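Local structure of SMI1/KNR4 family protein (2PAG) at residues Leu87-Gln92 with Tyr97-Glu102. The protein is of unknown function but belongs to the SMI1/KNR4 (SUKH) family and binds calcium ions. Numbering follows the deposited sequence.
With CA (calcium ion), chain B.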
loop_
_atom_site.group_PDB
_atom_site.type_symbol
_atom_site.label_atom_id
_atom_site.label_comp_id
_atom_site.label_asym_id
_atom_site.label_seq_id
_atom_site.Cartn_x
_atom_site.Cartn_y
_atom_site.Cartn_z
ATOM N N LEU A 87 9.278 3.360 -8.084
ATOM C CA LEU A 87 8.042 2.658 -7.741
ATOM C C LEU A 87 7.914 2.548 -6.228
ATOM O O LEU A 87 8.866 2.156 -5.547
ATOM C CB LEU A 87 8.049 1.249 -8.351
ATOM C CG LEU A 87 8.194 1.136 -9.871
ATOM C CD1 LEU A 87 8.087 -0.337 -10.284
ATOM C CD2 LEU A 87 7.106 1.969 -10.554
ATOM N N ILE A 88 6.738 2.889 -5.702
ATOM C CA ILE A 88 6.501 2.808 -4.261
ATOM C C ILE A 88 5.618 1.609 -3.942
ATOM O O ILE A 88 4.474 1.534 -4.389
ATOM C CB ILE A 88 5.788 4.062 -3.721
ATOM C CG1 ILE A 88 6.585 5.317 -4.072
ATOM C CG2 ILE A 88 5.626 3.948 -2.206
ATOM C CD1 ILE A 88 5.853 6.608 -3.744
ATOM N N PRO A 89 6.129 0.661 -3.146
ATOM C CA PRO A 89 5.315 -0.513 -2.814
ATOM C C PRO A 89 4.015 -0.188 -2.102
ATOM O O PRO A 89 3.971 0.684 -1.238
ATOM C CB PRO A 89 6.238 -1.336 -1.920
ATOM C CG PRO A 89 7.593 -0.983 -2.427
ATOM C CD PRO A 89 7.503 0.508 -2.637
ATOM N N ILE A 90 2.947 -0.882 -2.483
ATOM C CA ILE A 90 1.676 -0.705 -1.807
ATOM C C ILE A 90 1.393 -2.006 -1.060
ATOM O O ILE A 90 0.688 -2.011 -0.059
ATOM C CB ILE A 90 0.506 -0.358 -2.787
ATOM C CG1 ILE A 90 -0.797 -0.269 -1.990
ATOM C CG2 ILE A 90 0.369 -1.420 -3.894
ATOM C CD1 ILE A 90 -1.973 0.289 -2.774
ATOM N N CYS A 91 1.961 -3.115 -1.526
ATOM C CA CYS A 91 1.725 -4.369 -0.825
ATOM C C CYS A 91 2.704 -5.476 -1.166
ATOM O O CYS A 91 2.890 -5.823 -2.327
ATOM C CB CYS A 91 0.297 -4.857 -1.088
ATOM S SG CYS A 91 -0.183 -6.319 -0.132
ATOM N N GLN A 92 3.328 -6.027 -0.132
ATOM C CA GLN A 92 4.259 -7.132 -0.316
ATOM C C GLN A 92 3.455 -8.427 -0.488
ATOM O O GLN A 92 2.371 -8.578 0.081
ATOM C CB GLN A 92 5.163 -7.254 0.910
ATOM C CG GLN A 92 6.286 -8.268 0.753
ATOM C CD GLN A 92 7.066 -8.472 2.036
ATOM O OE1 GLN A 92 7.143 -7.574 2.880
ATOM N NE2 GLN A 92 7.667 -9.657 2.186
ATOM N N TYR A 97 6.229 -7.706 -5.105
ATOM C CA TYR A 97 5.668 -6.460 -4.587
ATOM C C TYR A 97 4.725 -5.761 -5.543
ATOM O O TYR A 97 5.049 -5.565 -6.711
ATOM C CB TYR A 97 6.782 -5.456 -4.278
ATOM C CG TYR A 97 7.658 -5.797 -3.106
ATOM C CD1 TYR A 97 7.326 -5.382 -1.821
ATOM C CD2 TYR A 97 8.826 -6.534 -3.286
ATOM C CE1 TYR A 97 8.134 -5.687 -0.737
ATOM C CE2 TYR A 97 9.642 -6.851 -2.208
ATOM C CZ TYR A 97 9.289 -6.423 -0.938
ATOM O OH TYR A 97 10.086 -6.729 0.136
ATOM N N TYR A 98 3.556 -5.381 -5.040
ATOM C CA TYR A 98 2.629 -4.597 -5.848
ATOM C C TYR A 98 3.163 -3.193 -5.563
ATOM O O TYR A 98 3.312 -2.806 -4.403
ATOM C CB TYR A 98 1.196 -4.764 -5.337
ATOM C CG TYR A 98 0.602 -6.121 -5.649
ATOM C CD1 TYR A 98 0.111 -6.412 -6.920
ATOM C CD2 TYR A 98 0.526 -7.112 -4.671
ATOM C CE1 TYR A 98 -0.450 -7.659 -7.217
ATOM C CE2 TYR A 98 -0.034 -8.368 -4.958
ATOM C CZ TYR A 98 -0.519 -8.626 -6.230
ATOM O OH TYR A 98 -1.089 -9.848 -6.508
ATOM N N CYS A 99 3.499 -2.455 -6.617
ATOM C CA CYS A 99 4.061 -1.113 -6.469
ATOM C C CYS A 99 3.307 -0.102 -7.299
ATOM O O CYS A 99 2.693 -0.449 -8.309
ATOM C CB CYS A 99 5.523 -1.099 -6.907
ATOM S SG CYS A 99 6.551 -2.377 -6.160
ATOM N N VAL A 100 3.408 1.161 -6.902
ATOM C CA VAL A 100 2.701 2.229 -7.584
ATOM C C VAL A 100 3.616 3.195 -8.324
ATOM O O VAL A 100 4.604 3.698 -7.769
ATOM C CB VAL A 100 1.846 3.011 -6.583
ATOM C CG1 VAL A 100 0.896 3.942 -7.313
ATOM C CG2 VAL A 100 1.068 2.031 -5.710
ATOM N N GLU A 101 3.278 3.435 -9.589
ATOM C CA GLU A 101 4.023 4.353 -10.439
ATOM C C GLU A 101 3.683 5.775 -10.018
ATOM O O GLU A 101 2.717 6.005 -9.279
ATOM C CB GLU A 101 3.626 4.183 -11.907
ATOM C CG GLU A 101 3.986 2.869 -12.549
ATOM C CD GLU A 101 3.903 2.966 -14.061
ATOM O OE1 GLU A 101 2.924 3.562 -14.565
ATOM O OE2 GLU A 101 4.814 2.451 -14.745
ATOM N N GLU A 102 4.470 6.732 -10.499
ATOM C CA GLU A 102 4.240 8.129 -10.163
ATOM C C GLU A 102 2.862 8.601 -10.617
ATOM O O GLU A 102 2.251 9.449 -9.959
ATOM C CB GLU A 102 5.354 8.987 -10.770
ATOM C CG GLU A 102 6.737 8.486 -10.363
ATOM C CD GLU A 102 7.871 9.337 -10.898
ATOM O OE1 GLU A 102 7.974 10.517 -10.493
ATOM O OE2 GLU A 102 8.660 8.820 -11.723
HETATM CA CA CA B . 1.373 4.506 -15.633
HETATM O O HOH W 1 9.004 -5.984 2.616
#
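Ile88 to Gln92 and Tyr97 to Val100 pair as the two strands of an antiparallel beta hairpin, at one side of the four-stranded sheet. A classic beta bulge interrupts the pairing. Tyr98 O accepts from both Ile90 N (2.7 Å) and Cys91 N (3.2 Å), and the two N-H groups come from the same face of its carbonyl plane. Tyr98 N returns a bond to Cys91 O with an N-H...O angle of 171°. Ile88 and Val100 form a hydrogen-bonded pair with bonds in both directions.

At the bulge, Ile90 CG2 lies 3.7 Å from Tyr98 CB, and Ile90 CB meets Val100 CG2. Helices 40-49 and 124-132 cover this side. Pro89 and Tyr97 face helix 71-81. Gln92 has CG anti to its backbone N (chi1 -173°), which lays the chain alongside the Tyr97 ring, Gln92 CG 3.5 Å from Tyr97 CE1. One water joins Gln92 OE1 to Tyr97 OH, while Gln92 NE2 bonds to Gly94 O.

Leu87 CD2 packs on Glu101 CG at 3.8 Å. Glu101 OE1 binds calcium at 2.1 Å; Asp103 OD1 and Thr105 OG1 bind the same ion. The loop leaving the hairpin thus carries a calcium ligand next to a mostly buried apolar contact, and the metal probably stabilises the carboxylate's negative charge.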